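Local coordinates for protein solute carrier family 15 member 1 (Mus musculus, PDB 5A9D) that forms the extracellular domain of an intestinal transporter that takes up small peptides together with protons, at residues N97-V102 and Q130-G135; V109-S114 and Y139-T144; N158-S163 and E181-P186. All blocks are in the same frame, centred on the assembly; numbering follows the deposited sequence.

Contact 1: N97-V102 and Q130-G135; sequences NGIRFV and QFFPSG
Two antiparallel neighbours in a four-stranded sheet pair here, the outermost strand 125-132 running along strand 97-103 in the second of the chain's two beta domains. The axes of the short strands come within 4.6 Å at 134°, so the pair is markedly twisted. Four backbone hydrogen bonds close two hydrogen-bonded pairs. Between Asn97 and Phe132, the bond from Asn97 N to Phe132 O (2.9 Å) is almost straight and lies in the carbonyl plane, while the return bond from Phe132 N reaches Asn97 O from above the plane of the Asn97 carbonyl. Between Ile99 and Gln130, the bond from Ile99 N to Gln130 O is the shortest of the four at 2.8 Å and runs nearly along the C=O axis. The non-hydrogen-bonded pair between them joins Gly98 to Phe131. Here the aromatic ring, its CG beside the backbone N (chi1 -64°), swings over the glycine, and Gly98 CA sits 3.8 Å from the Phe131 ring centroid in a CH-pi contact. A beta carbon on Gly98 would clash with Phe131 CE2, so this close cover depends on glycine. An alanine in place of Phe131 would probably uncover Gly98 and lose the CH-pi contact with its CA. On the other face of the sheet, Ile99 crosses the Phe132 side chain at about a right angle, its CD1 3.8 Å from Phe132 CD1. The amide of Asn97 is spoken for outside the pair: OD1 accepts from Ser163 N and ND2 donates to Asp160 O. Gln130 NE2 likewise donates to Val117 O. A glycine facing an aromatic residue at a non-hydrogen-bonded site, with the ring laid over it, is a recognised cross-strand pairing of antiparallel sheets, set here in an immunoglobulin-like fold.

Contact 2: V109-S114 and Y139-T144; sequences VTIKMS and YTINTT
Strands 109-113 and 138-142 are antiparallel neighbours at the middle of a four-stranded sheet of the immunoglobulin-like domain. Their short axes lie 4.8 Å apart at 165°, and four backbone hydrogen bonds join Thr110 with Asn142 and Lys112 with Thr140. Side chains alternate between a greasy face and a polar one. On the greasy face, Ile111 and Ile141 lie side by side, both with CG1 beside the backbone N, and their CG1 atoms meet at 4.0 Å. Tyr139 takes the crowded first torsion, CG between the backbone N and the carbonyl carbon (chi1 66°). Its ring lies alongside Ile111, whose CG2 is 3.9 Å from Tyr139 CD2. Met113 runs out with CG anti to the backbone N and then bends at its last torsion (chi3 -94°), which carries the methyl to the same ring: Met113 CE is 3.3 Å from Tyr139 CD1, a tight approach. Beyond the pair, Phe101 meets the Tyr139 ring, and Val179 and Leu177 pack against Ile141 from the facing sheet. Toward the end of the pair, Val109 CG1 touches Thr143 CB at 3.6 Å, while Thr143 OG1 accepts from Ala145 N and binds Met108 O. The polar face is more open to solvent. Lys112 CB passes beside Thr140 OG1, which also stands in the crowded position between the backbone N and the carbonyl carbon and so reaches an ordered water. That water donates to Thr110 O and accepts from Asn142 ND2, the latter at 2.8 Å between the water oxygen and ND2.

Contact 3: N158-S163 and E181-P186; sequences NLDFGS and EFEDIP
At the surface end of the domain, the loop 158-163 and the segment 181-186 meet loosely, with no hydrogen bond between them. The van der Waals part is carried by Pro186, whose CG lies 3.4 Å from Gly162 O. Gly162 has positive phi, a backbone shape that favours glycine. The polar part is distant. Glu183, with CG anti to the backbone N (chi1 -160°) and its chain extended from there, extends until its OE2 is 4.0 Å from Ser163 OG. The electrostatic part is unfavourable if both acids are ionised: Asp160 OD2 and Glu183 OE1 stand 4.4 Å apart, and this would probably raise the proton affinity of one or the other, although both side chains are solvent-exposed. Firmer bonds lead outward. Asp184 OD2 accepts from Tyr129 OH and also binds Thr166 OG1, and Asp184 OD1 forms a salt bridge with Lys8 of the second subunit. The first part of segment 181-186 lies on the outermost strand 177-184, which pairs through Phe182 and Asp184 with strand 164-171, and Pro186 follows it in the loop beyond, while the loop 158-163 connects strand 153-155 of one sheet to strand 164-171 of the other.

Contacts 1 and 2 belong to the two facing sheets of one beta sandwich, with centres about 14 Å apart. Their segments alternate along the chain, so each connection between them passes from one sheet to the other. Phe101 bridges the interior: its CZ lies 3.6 Å from Ile111 CG2, and Ile99 CD1 meets Met113 SD at 3.9 Å. Contact 3 lies about 8 Å from contact 1, centre to centre, and joins it where Gly98 N approaches Ser163 O at 2.9 Å, probably as a hydrogen bond. Contacts 2 and 3 do not touch, their centres being about 20 Å apart. Contacts 1 and 3 also reach the second subunit.

Contact 1: N97-V102 and Q130-G135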
ATOM      1  N   ASN A  97       1.227  -5.200  18.395  1.00 38.11           N
ATOM      2  CA  ASN A  97       2.077  -5.933  17.494  1.00 37.16           C
ATOM      3  C   ASN A  97       1.437  -5.989  16.135  1.00 36.71           C
ATOM      4  O   ASN A  97       0.267  -6.331  16.030  1.00 34.02           O
ATOM      5  CB  ASN A  97       2.336  -7.350  18.054  1.00 40.94           C
ATOM      6  CG  ASN A  97       2.961  -7.298  19.444  1.00 68.29           C
ATOM      7  OD1 ASN A  97       4.086  -6.818  19.641  1.00 55.63           O
ATOM      8  ND2 ASN A  97       2.178  -7.619  20.459  1.00 67.88           N
ATOM      9  N   GLY A  98       2.204  -5.639  15.116  1.00 32.79           N
ATOM     10  CA  GLY A  98       1.766  -5.708  13.730  1.00 30.42           C
ATOM     11  C   GLY A  98       1.963  -7.113  13.227  1.00 32.45           C
ATOM     12  O   GLY A  98       3.044  -7.670  13.382  1.00 31.40           O
ATOM     13  N   ILE A  99       0.929  -7.707  12.643  1.00 30.00           N
ATOM     14  CA  ILE A  99       1.040  -9.048  12.083  1.00 29.05           C
ATOM     15  C   ILE A  99       0.529  -9.036  10.645  1.00 30.63           C
ATOM     16  O   ILE A  99      -0.552  -8.523  10.376  1.00 28.68           O
ATOM     17  CB  ILE A  99       0.308 -10.125  12.948  1.00 32.47           C
ATOM     18  CG1 ILE A  99       0.914 -10.235  14.367  1.00 36.66           C
ATOM     19  CG2 ILE A  99       0.276 -11.514  12.254  1.00 30.59           C
ATOM     20  CD1 ILE A  99       0.026 -11.041  15.379  1.00 45.83           C
ATOM     21  N   ARG A 100       1.304  -9.617   9.735  1.00 27.03           N
ATOM     22  CA  ARG A 100       0.859  -9.789   8.352  1.00 25.97           C
ATOM     23  C   ARG A 100       1.056 -11.270   7.998  1.00 28.63           C
ATOM     24  O   ARG A 100       1.824 -11.971   8.656  1.00 26.29           O
ATOM     25  CB  ARG A 100       1.601  -8.855   7.373  1.00 25.61           C
ATOM     26  CG  ARG A 100       3.057  -9.228   7.201  1.00 30.12           C
ATOM     27  CD  ARG A 100       3.662  -8.483   6.049  1.00 33.08           C
ATOM     28  NE  ARG A 100       5.093  -8.741   6.018  1.00 34.96           N
ATOM     29  CZ  ARG A 100       5.960  -8.041   5.308  1.00 50.69           C
ATOM     30  NH1 ARG A 100       5.544  -7.047   4.532  1.00 39.28           N
ATOM     31  NH2 ARG A 100       7.256  -8.311   5.385  1.00 43.90           N
ATOM     32  N   PHE A 101       0.305 -11.743   7.025  1.00 25.46           N
ATOM     33  CA  PHE A 101       0.383 -13.132   6.605  1.00 25.93           C
ATOM     34  C   PHE A 101       0.867 -13.217   5.169  1.00 30.81           C
ATOM     35  O   PHE A 101       0.518 -12.381   4.346  1.00 28.19           O
ATOM     36  CB  PHE A 101      -0.990 -13.815   6.734  1.00 26.38           C
ATOM     37  CG  PHE A 101      -1.347 -14.090   8.175  1.00 26.63           C
ATOM     38  CD1 PHE A 101      -1.970 -13.114   8.954  1.00 26.54           C
ATOM     39  CD2 PHE A 101      -0.990 -15.300   8.777  1.00 25.49           C
ATOM     40  CE1 PHE A 101      -2.244 -13.353  10.307  1.00 27.58           C
ATOM     41  CE2 PHE A 101      -1.300 -15.555  10.114  1.00 27.82           C
ATOM     42  CZ  PHE A 101      -1.898 -14.576  10.880  1.00 27.08           C
ATOM     43  N   VAL A 102       1.681 -14.239   4.882  1.00 28.57           N
ATOM     44  CA  VAL A 102       2.185 -14.491   3.552  1.00 27.93           C
ATOM     45  C   VAL A 102       1.605 -15.845   3.165  1.00 31.40           C
ATOM     46  O   VAL A 102       1.786 -16.824   3.891  1.00 30.43           O
ATOM     47  CB  VAL A 102       3.742 -14.448   3.449  1.00 31.09           C
ATOM     48  CG1 VAL A 102       4.243 -15.053   2.126  1.00 29.57           C
ATOM     49  CG2 VAL A 102       4.261 -13.024   3.612  1.00 31.70           C
ATOM     50  N   GLN A 130      -1.987  -5.784  10.482  1.00 29.41           N
ATOM     51  CA  GLN A 130      -3.078  -5.395  11.376  1.00 29.79           C
ATOM     52  C   GLN A 130      -2.481  -5.567  12.779  1.00 31.50           C
ATOM     53  O   GLN A 130      -1.526  -6.340  12.941  1.00 30.74           O
ATOM     54  CB  GLN A 130      -4.359  -6.193  11.125  1.00 31.61           C
ATOM     55  CG  GLN A 130      -4.964  -5.852   9.748  1.00 36.35           C
ATOM     56  CD  GLN A 130      -6.342  -6.407   9.569  1.00 41.93           C
ATOM     57  OE1 GLN A 130      -7.325  -5.806   9.943  1.00 42.48           O
ATOM     58  NE2 GLN A 130      -6.447  -7.538   8.933  1.00 36.14           N
ATOM     59  N   PHE A 131      -2.950  -4.782  13.749  1.00 28.64           N
ATOM     60  CA  PHE A 131      -2.351  -4.684  15.072  1.00 31.44           C
ATOM     61  C   PHE A 131      -3.205  -5.254  16.196  1.00 37.81           C
ATOM     62  O   PHE A 131      -4.429  -5.155  16.193  1.00 34.99           O
ATOM     63  CB  PHE A 131      -1.938  -3.221  15.351  1.00 34.79           C
ATOM     64  CG  PHE A 131      -0.848  -2.757  14.391  1.00 36.02           C
ATOM     65  CD1 PHE A 131      -1.151  -2.397  13.088  1.00 35.91           C
ATOM     66  CD2 PHE A 131       0.471  -2.645  14.810  1.00 39.54           C
ATOM     67  CE1 PHE A 131      -0.140  -2.014  12.193  1.00 37.58           C
ATOM     68  CE2 PHE A 131       1.473  -2.221  13.927  1.00 41.43           C
ATOM     69  CZ  PHE A 131       1.170  -1.949  12.610  1.00 37.47           C
ATOM     70  N   PHE A 132      -2.518  -5.903  17.148  1.00 36.70           N
ATOM     71  CA  PHE A 132      -3.129  -6.660  18.240  1.00 36.78           C
ATOM     72  C   PHE A 132      -2.441  -6.392  19.543  1.00 42.79           C
ATOM     73  O   PHE A 132      -1.222  -6.190  19.551  1.00 41.87           O
ATOM     74  CB  PHE A 132      -3.022  -8.189  17.945  1.00 37.07           C
ATOM     75  CG  PHE A 132      -3.639  -8.594  16.622  1.00 36.10           C
ATOM     76  CD1 PHE A 132      -2.896  -8.554  15.448  1.00 35.89           C
ATOM     77  CD2 PHE A 132      -4.975  -8.978  16.548  1.00 35.43           C
ATOM     78  CE1 PHE A 132      -3.496  -8.829  14.215  1.00 34.49           C
ATOM     79  CE2 PHE A 132      -5.551  -9.318  15.324  1.00 36.44           C
ATOM     80  CZ  PHE A 132      -4.807  -9.255  14.170  1.00 32.82           C
ATOM     81  N   PRO A 133      -3.178  -6.468  20.689  1.00 43.48           N
ATOM     82  CA  PRO A 133      -2.503  -6.336  21.992  1.00 44.50           C
ATOM     83  C   PRO A 133      -1.568  -7.538  22.214  1.00 49.95           C
ATOM     84  O   PRO A 133      -1.754  -8.587  21.577  1.00 45.60           O
ATOM     85  CB  PRO A 133      -3.667  -6.348  22.990  1.00 48.47           C
ATOM     86  CG  PRO A 133      -4.898  -6.076  22.184  1.00 51.56           C
ATOM     87  CD  PRO A 133      -4.626  -6.711  20.862  1.00 44.53           C
ATOM     88  N   SER A 134      -0.578  -7.409  23.121  1.00 51.93           N
ATOM     89  CA  SER A 134       0.390  -8.485  23.389  1.00 52.71           C
ATOM     90  C   SER A 134      -0.227  -9.800  23.877  1.00 56.27           C
ATOM     91  O   SER A 134      -1.354  -9.826  24.367  1.00 55.85           O
ATOM     92  CB  SER A 134       1.460  -8.029  24.380  1.00 58.19           C
ATOM     93  OG  SER A 134       1.256  -6.726  24.875  1.00 71.06           O
ATOM     94  N   GLY A 135       0.541 -10.873  23.746  1.00 52.98           N
ATOM     95  CA  GLY A 135       0.159 -12.191  24.224  1.00 53.49           C
ATOM     96  C   GLY A 135      -0.202 -13.150  23.128  1.00 52.83           C
ATOM     97  O   GLY A 135      -0.396 -12.735  21.984  1.00 50.77           O
TER

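Contact 2: V109-S114 and Y139-T144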
ATOM      1  N   VAL A 109      -6.184 -17.620   0.707  1.00 35.56           N
ATOM      2  CA  VAL A 109      -6.367 -17.976   2.107  1.00 35.36           C
ATOM      3  C   VAL A 109      -7.055 -16.835   2.846  1.00 37.27           C
ATOM      4  O   VAL A 109      -6.833 -15.677   2.526  1.00 35.99           O
ATOM      5  CB  VAL A 109      -5.049 -18.402   2.821  1.00 38.38           C
ATOM      6  CG1 VAL A 109      -4.481 -19.688   2.245  1.00 40.04           C
ATOM      7  CG2 VAL A 109      -4.007 -17.289   2.841  1.00 36.89           C
ATOM      8  N   THR A 110      -7.851 -17.165   3.853  1.00 33.65           N
ATOM      9  CA  THR A 110      -8.501 -16.188   4.700  1.00 32.66           C
ATOM     10  C   THR A 110      -8.062 -16.473   6.118  1.00 35.47           C
ATOM     11  O   THR A 110      -8.079 -17.620   6.567  1.00 34.30           O
ATOM     12  CB  THR A 110     -10.023 -16.166   4.473  1.00 37.41           C
ATOM     13  OG1 THR A 110     -10.249 -15.584   3.196  1.00 37.28           O
ATOM     14  CG2 THR A 110     -10.771 -15.330   5.538  1.00 35.94           C
ATOM     15  N   ILE A 111      -7.638 -15.428   6.816  1.00 32.09           N
ATOM     16  CA  ILE A 111      -7.177 -15.541   8.188  1.00 30.49           C
ATOM     17  C   ILE A 111      -8.073 -14.711   9.034  1.00 33.31           C
ATOM     18  O   ILE A 111      -8.336 -13.562   8.684  1.00 30.20           O
ATOM     19  CB  ILE A 111      -5.684 -15.117   8.389  1.00 31.68           C
ATOM     20  CG1 ILE A 111      -4.773 -15.858   7.417  1.00 32.23           C
ATOM     21  CG2 ILE A 111      -5.251 -15.334   9.856  1.00 31.45           C
ATOM     22  CD1 ILE A 111      -4.400 -15.030   6.160  1.00 26.92           C
ATOM     23  N   LYS A 112      -8.521 -15.281  10.176  1.00 30.14           N
ATOM     24  CA  LYS A 112      -9.357 -14.562  11.131  1.00 32.15           C
ATOM     25  C   LYS A 112      -8.598 -14.623  12.453  1.00 37.10           C
ATOM     26  O   LYS A 112      -8.214 -15.715  12.890  1.00 35.18           O
ATOM     27  CB  LYS A 112     -10.771 -15.180  11.271  1.00 35.50           C
ATOM     28  CG  LYS A 112     -11.591 -15.144   9.979  1.00 40.23           C
ATOM     29  CD  LYS A 112     -13.066 -15.010  10.267  1.00 49.77           C
ATOM     30  CE  LYS A 112     -13.918 -15.142   9.028  1.00 63.58           C
ATOM     31  NZ  LYS A 112     -15.370 -15.235   9.366  1.00 80.14           N
ATOM     32  N   MET A 113      -8.307 -13.459  13.037  1.00 34.80           N
ATOM     33  CA  MET A 113      -7.563 -13.387  14.301  1.00 36.29           C
ATOM     34  C   MET A 113      -8.123 -12.273  15.150  1.00 39.60           C
ATOM     35  O   MET A 113      -8.137 -11.127  14.708  1.00 36.17           O
ATOM     36  CB  MET A 113      -6.063 -13.160  14.054  1.00 37.69           C
ATOM     37  CG  MET A 113      -5.243 -13.031  15.362  1.00 44.14           C
ATOM     38  SD  MET A 113      -3.500 -12.585  15.105  1.00 49.00           S
ATOM     39  CE  MET A 113      -2.778 -14.114  15.078  1.00 46.52           C
ATOM     40  N   SER A 114      -8.532 -12.608  16.395  1.00 41.75           N
ATOM     41  CA  SER A 114      -9.056 -11.684  17.413  1.00 43.57           C
ATOM     42  C   SER A 114      -9.982 -10.625  16.823  1.00 46.85           C
ATOM     43  O   SER A 114      -9.740  -9.439  17.021  1.00 49.00           O
ATOM     44  CB  SER A 114      -7.912 -11.013  18.187  1.00 48.78           C
ATOM     45  OG  SER A 114      -6.868 -11.902  18.545  1.00 58.55           O
ATOM     46  N   TYR A 139      -5.948 -18.030  16.140  1.00 39.42           N
ATOM     47  CA  TYR A 139      -6.377 -17.632  14.804  1.00 36.51           C
ATOM     48  C   TYR A 139      -6.765 -18.821  13.943  1.00 43.88           C
ATOM     49  O   TYR A 139      -6.415 -19.968  14.250  1.00 44.42           O
ATOM     50  CB  TYR A 139      -5.353 -16.721  14.098  1.00 34.53           C
ATOM     51  CG  TYR A 139      -4.025 -17.348  13.752  1.00 35.51           C
ATOM     52  CD1 TYR A 139      -2.993 -17.409  14.688  1.00 38.11           C
ATOM     53  CD2 TYR A 139      -3.764 -17.802  12.465  1.00 34.57           C
ATOM     54  CE1 TYR A 139      -1.744 -17.929  14.350  1.00 36.91           C
ATOM     55  CE2 TYR A 139      -2.534 -18.340  12.124  1.00 35.83           C
ATOM     56  CZ  TYR A 139      -1.526 -18.395  13.064  1.00 39.16           C
ATOM     57  OH  TYR A 139      -0.323 -18.891  12.672  1.00 40.02           O
ATOM     58  N   THR A 140      -7.541 -18.558  12.891  1.00 38.60           N
ATOM     59  CA  THR A 140      -7.948 -19.627  12.007  1.00 37.08           C
ATOM     60  C   THR A 140      -7.508 -19.339  10.627  1.00 35.83           C
ATOM     61  O   THR A 140      -7.463 -18.190  10.226  1.00 33.69           O
ATOM     62  CB  THR A 140      -9.477 -19.880  12.023  1.00 40.22           C
ATOM     63  OG1 THR A 140     -10.131 -18.803  11.353  1.00 48.16           O
ATOM     64  CG2 THR A 140     -10.041 -20.099  13.418  1.00 38.49           C
ATOM     65  N   ILE A 141      -7.296 -20.395   9.857  1.00 33.47           N
ATOM     66  CA  ILE A 141      -6.938 -20.285   8.457  1.00 33.64           C
ATOM     67  C   ILE A 141      -7.891 -21.177   7.682  1.00 40.38           C
ATOM     68  O   ILE A 141      -7.975 -22.365   7.957  1.00 40.43           O
ATOM     69  CB  ILE A 141      -5.455 -20.644   8.167  1.00 35.42           C
ATOM     70  CG1 ILE A 141      -4.483 -19.641   8.815  1.00 34.60           C
ATOM     71  CG2 ILE A 141      -5.220 -20.713   6.637  1.00 35.29           C
ATOM     72  CD1 ILE A 141      -3.061 -20.201   8.967  1.00 41.68           C
ATOM     73  N   ASN A 142      -8.604 -20.600   6.726  1.00 39.18           N
ATOM     74  CA  ASN A 142      -9.533 -21.336   5.870  1.00 41.64           C
ATOM     75  C   ASN A 142      -9.141 -21.154   4.412  1.00 44.58           C
ATOM     76  O   ASN A 142      -8.830 -20.043   3.973  1.00 42.83           O
ATOM     77  CB  ASN A 142     -10.988 -20.960   6.166  1.00 43.11           C
ATOM     78  CG  ASN A 142     -11.457 -21.530   7.494  1.00 62.92           C
ATOM     79  OD1 ASN A 142     -11.986 -22.641   7.561  1.00 59.80           O
ATOM     80  ND2 ASN A 142     -11.224 -20.816   8.593  1.00 46.10           N
ATOM     81  N   THR A 143      -9.032 -22.278   3.704  1.00 43.00           N
ATOM     82  CA  THR A 143      -8.611 -22.365   2.307  1.00 43.42           C
ATOM     83  C   THR A 143      -9.138 -23.653   1.666  1.00 52.34           C
ATOM     84  O   THR A 143      -9.405 -24.633   2.373  1.00 53.48           O
ATOM     85  CB  THR A 143      -7.066 -22.251   2.200  1.00 46.79           C
ATOM     86  OG1 THR A 143      -6.665 -22.211   0.830  1.00 45.48           O
ATOM     87  CG2 THR A 143      -6.310 -23.358   2.960  1.00 45.16           C
ATOM     88  N   THR A 144      -9.284 -23.641   0.319  1.00 50.98           N
ATOM     89  CA  THR A 144      -9.698 -24.805  -0.478  1.00 53.33           C
ATOM     90  C   THR A 144      -8.443 -25.645  -0.860  1.00 58.19           C
ATOM     91  O   THR A 144      -8.578 -26.760  -1.373  1.00 61.48           O
ATOM     92  CB  THR A 144     -10.484 -24.356  -1.736  1.00 59.48           C
ATOM     93  OG1 THR A 144      -9.660 -23.495  -2.539  1.00 51.05           O
ATOM     94  CG2 THR A 144     -11.820 -23.682  -1.406  1.00 58.33           C
TER
HETATM   95  O   HOH W   1     -10.210 -18.162   8.604  1.00 43.64           O

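Contact 3: N158-S163 and E181-P186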
ATOM      1  N   ASN A 158       4.003 -15.934  21.974  1.00 61.78           N
ATOM      2  CA  ASN A 158       3.820 -14.883  22.956  1.00 64.03           C
ATOM      3  C   ASN A 158       4.372 -13.563  22.440  1.00 69.64           C
ATOM      4  O   ASN A 158       5.514 -13.203  22.736  1.00 73.76           O
ATOM      5  CB  ASN A 158       4.430 -15.257  24.312  1.00 66.04           C
ATOM      6  CG  ASN A 158       4.073 -14.308  25.449  1.00 83.08           C
ATOM      7  OD1 ASN A 158       4.421 -14.541  26.608  1.00 88.12           O
ATOM      8  ND2 ASN A 158       3.379 -13.218  25.161  1.00 67.79           N
ATOM      9  N   LEU A 159       3.524 -12.848  21.698  1.00 63.61           N
ATOM     10  CA  LEU A 159       3.720 -11.539  21.088  1.00 63.40           C
ATOM     11  C   LEU A 159       4.362 -10.576  22.088  1.00 73.00           C
ATOM     12  O   LEU A 159       3.756 -10.289  23.136  1.00 73.96           O
ATOM     13  CB  LEU A 159       2.321 -10.985  20.733  1.00 61.62           C
ATOM     14  CG  LEU A 159       1.799 -11.032  19.284  1.00 62.68           C
ATOM     15  CD1 LEU A 159       2.073 -12.377  18.607  1.00 61.07           C
ATOM     16  CD2 LEU A 159       0.321 -10.672  19.245  1.00 59.57           C
ATOM     17  N   ASP A 160       5.585 -10.085  21.780  1.00 71.62           N
ATOM     18  CA  ASP A 160       6.280  -9.114  22.632  1.00 73.87           C
ATOM     19  C   ASP A 160       5.537  -7.751  22.642  1.00 69.97           C
ATOM     20  O   ASP A 160       4.328  -7.728  22.491  1.00 69.59           O
ATOM     21  CB  ASP A 160       7.762  -8.983  22.223  1.00 79.24           C
ATOM     22  CG  ASP A 160       8.596 -10.256  22.382  1.00108.31           C
ATOM     23  OD1 ASP A 160       8.439 -10.953  23.420  1.00113.97           O
ATOM     24  OD2 ASP A 160       9.446 -10.527  21.494  1.00116.87           O
ATOM     25  N   PHE A 161       6.225  -6.639  22.891  1.00 61.87           N
ATOM     26  CA  PHE A 161       5.631  -5.305  22.955  1.00 58.06           C
ATOM     27  C   PHE A 161       6.140  -4.482  21.778  1.00 58.07           C
ATOM     28  O   PHE A 161       7.344  -4.350  21.594  1.00 58.54           O
ATOM     29  CB  PHE A 161       6.013  -4.629  24.292  1.00 63.38           C
ATOM     30  CG  PHE A 161       5.521  -3.211  24.500  1.00 65.84           C
ATOM     31  CD1 PHE A 161       6.184  -2.133  23.914  1.00 68.86           C
ATOM     32  CD2 PHE A 161       4.437  -2.948  25.330  1.00 68.18           C
ATOM     33  CE1 PHE A 161       5.737  -0.826  24.113  1.00 70.26           C
ATOM     34  CE2 PHE A 161       4.025  -1.634  25.571  1.00 72.21           C
ATOM     35  CZ  PHE A 161       4.676  -0.584  24.952  1.00 70.97           C
ATOM     36  N   GLY A 162       5.211  -3.953  20.982  1.00 52.06           N
ATOM     37  CA  GLY A 162       5.503  -3.106  19.832  1.00 50.97           C
ATOM     38  C   GLY A 162       6.206  -3.797  18.676  1.00 56.18           C
ATOM     39  O   GLY A 162       6.819  -3.124  17.854  1.00 57.82           O
ATOM     40  N   SER A 163       6.134  -5.114  18.588  1.00 50.61           N
ATOM     41  CA  SER A 163       6.844  -5.849  17.534  1.00 50.13           C
ATOM     42  C   SER A 163       6.047  -5.953  16.212  1.00 50.27           C
ATOM     43  O   SER A 163       4.952  -5.380  16.064  1.00 49.90           O
ATOM     44  CB  SER A 163       7.248  -7.228  18.040  1.00 54.02           C
ATOM     45  OG  SER A 163       8.017  -7.116  19.225  1.00 75.05           O
ATOM     46  N   GLU A 181       6.782 -18.385  11.676  1.00 37.52           N
ATOM     47  CA  GLU A 181       6.789 -16.988  12.136  1.00 39.17           C
ATOM     48  C   GLU A 181       8.147 -16.328  11.933  1.00 42.81           C
ATOM     49  O   GLU A 181       9.178 -16.904  12.267  1.00 42.81           O
ATOM     50  CB  GLU A 181       6.439 -16.911  13.639  1.00 42.04           C
ATOM     51  CG  GLU A 181       5.147 -17.609  13.996  1.00 53.19           C
ATOM     52  CD  GLU A 181       4.769 -17.531  15.454  1.00 77.23           C
ATOM     53  OE1 GLU A 181       5.381 -16.715  16.182  1.00 73.30           O
ATOM     54  OE2 GLU A 181       3.878 -18.305  15.872  1.00 78.22           O
ATOM     55  N   PHE A 182       8.136 -15.089  11.464  1.00 39.07           N
ATOM     56  CA  PHE A 182       9.370 -14.328  11.269  1.00 38.70           C
ATOM     57  C   PHE A 182       9.193 -12.996  11.955  1.00 43.49           C
ATOM     58  O   PHE A 182       8.144 -12.371  11.819  1.00 42.88           O
ATOM     59  CB  PHE A 182       9.633 -14.105   9.760  1.00 38.26           C
ATOM     60  CG  PHE A 182       9.933 -15.373   9.001  1.00 36.98           C
ATOM     61  CD1 PHE A 182      11.233 -15.856   8.910  1.00 37.58           C
ATOM     62  CD2 PHE A 182       8.917 -16.086   8.376  1.00 35.81           C
ATOM     63  CE1 PHE A 182      11.504 -17.043   8.228  1.00 37.60           C
ATOM     64  CE2 PHE A 182       9.194 -17.287   7.709  1.00 36.75           C
ATOM     65  CZ  PHE A 182      10.487 -17.756   7.635  1.00 34.38           C
ATOM     66  N   GLU A 183      10.191 -12.536  12.677  1.00 42.12           N
ATOM     67  CA  GLU A 183      10.057 -11.222  13.272  1.00 42.91           C
ATOM     68  C   GLU A 183      10.539 -10.216  12.242  1.00 46.93           C
ATOM     69  O   GLU A 183      11.512 -10.472  11.535  1.00 46.02           O
ATOM     70  CB  GLU A 183      10.892 -11.090  14.558  1.00 47.41           C
ATOM     71  CG  GLU A 183      10.385  -9.935  15.429  1.00 62.24           C
ATOM     72  CD  GLU A 183      10.995  -9.754  16.809  1.00 90.14           C
ATOM     73  OE1 GLU A 183      11.286 -10.768  17.486  1.00 74.21           O
ATOM     74  OE2 GLU A 183      11.146  -8.585  17.231  1.00 87.68           O
ATOM     75  N   ASP A 184       9.831  -9.117  12.092  1.00 44.30           N
ATOM     76  CA  ASP A 184      10.294  -8.065  11.198  1.00 47.68           C
ATOM     77  C   ASP A 184      10.611  -6.880  12.085  1.00 61.11           C
ATOM     78  O   ASP A 184      10.098  -6.817  13.215  1.00 62.96           O
ATOM     79  CB  ASP A 184       9.152  -7.584  10.275  1.00 46.81           C
ATOM     80  CG  ASP A 184       8.497  -8.623   9.416  1.00 53.99           C
ATOM     81  OD1 ASP A 184       9.195  -9.227   8.586  1.00 58.05           O
ATOM     82  OD2 ASP A 184       7.266  -8.744   9.485  1.00 50.30           O
ATOM     83  N   ILE A 185      11.378  -5.905  11.566  0.50 60.90           N
ATOM     84  CA  ILE A 185      11.624  -4.638  12.256  0.50 64.30           C
ATOM     85  C   ILE A 185      10.239  -3.906  12.195  0.50 69.90           C
ATOM     86  O   ILE A 185       9.578  -4.000  11.155  0.50 67.79           O
ATOM     87  CB  ILE A 185      12.802  -3.860  11.581  0.50 70.02           C
ATOM     88  CG1 ILE A 185      14.142  -4.626  11.777  0.50 71.99           C
ATOM     89  CG2 ILE A 185      12.911  -2.421  12.110  0.50 73.12           C
ATOM     90  CD1 ILE A 185      15.279  -4.342  10.754  0.50 79.51           C
ATOM     91  N   PRO A 186       9.716  -3.306  13.297  1.00 69.69           N
ATOM     92  CA  PRO A 186       8.359  -2.697  13.232  1.00 69.47           C
ATOM     93  C   PRO A 186       8.090  -1.713  12.099  1.00 77.44           C
ATOM     94  O   PRO A 186       8.977  -0.906  11.820  1.00 79.34           O
ATOM     95  CB  PRO A 186       8.191  -2.023  14.596  1.00 72.88           C
ATOM     96  CG  PRO A 186       9.162  -2.711  15.494  1.00 78.23           C
ATOM     97  CD  PRO A 186      10.312  -3.131  14.642  1.00 74.25           C
TER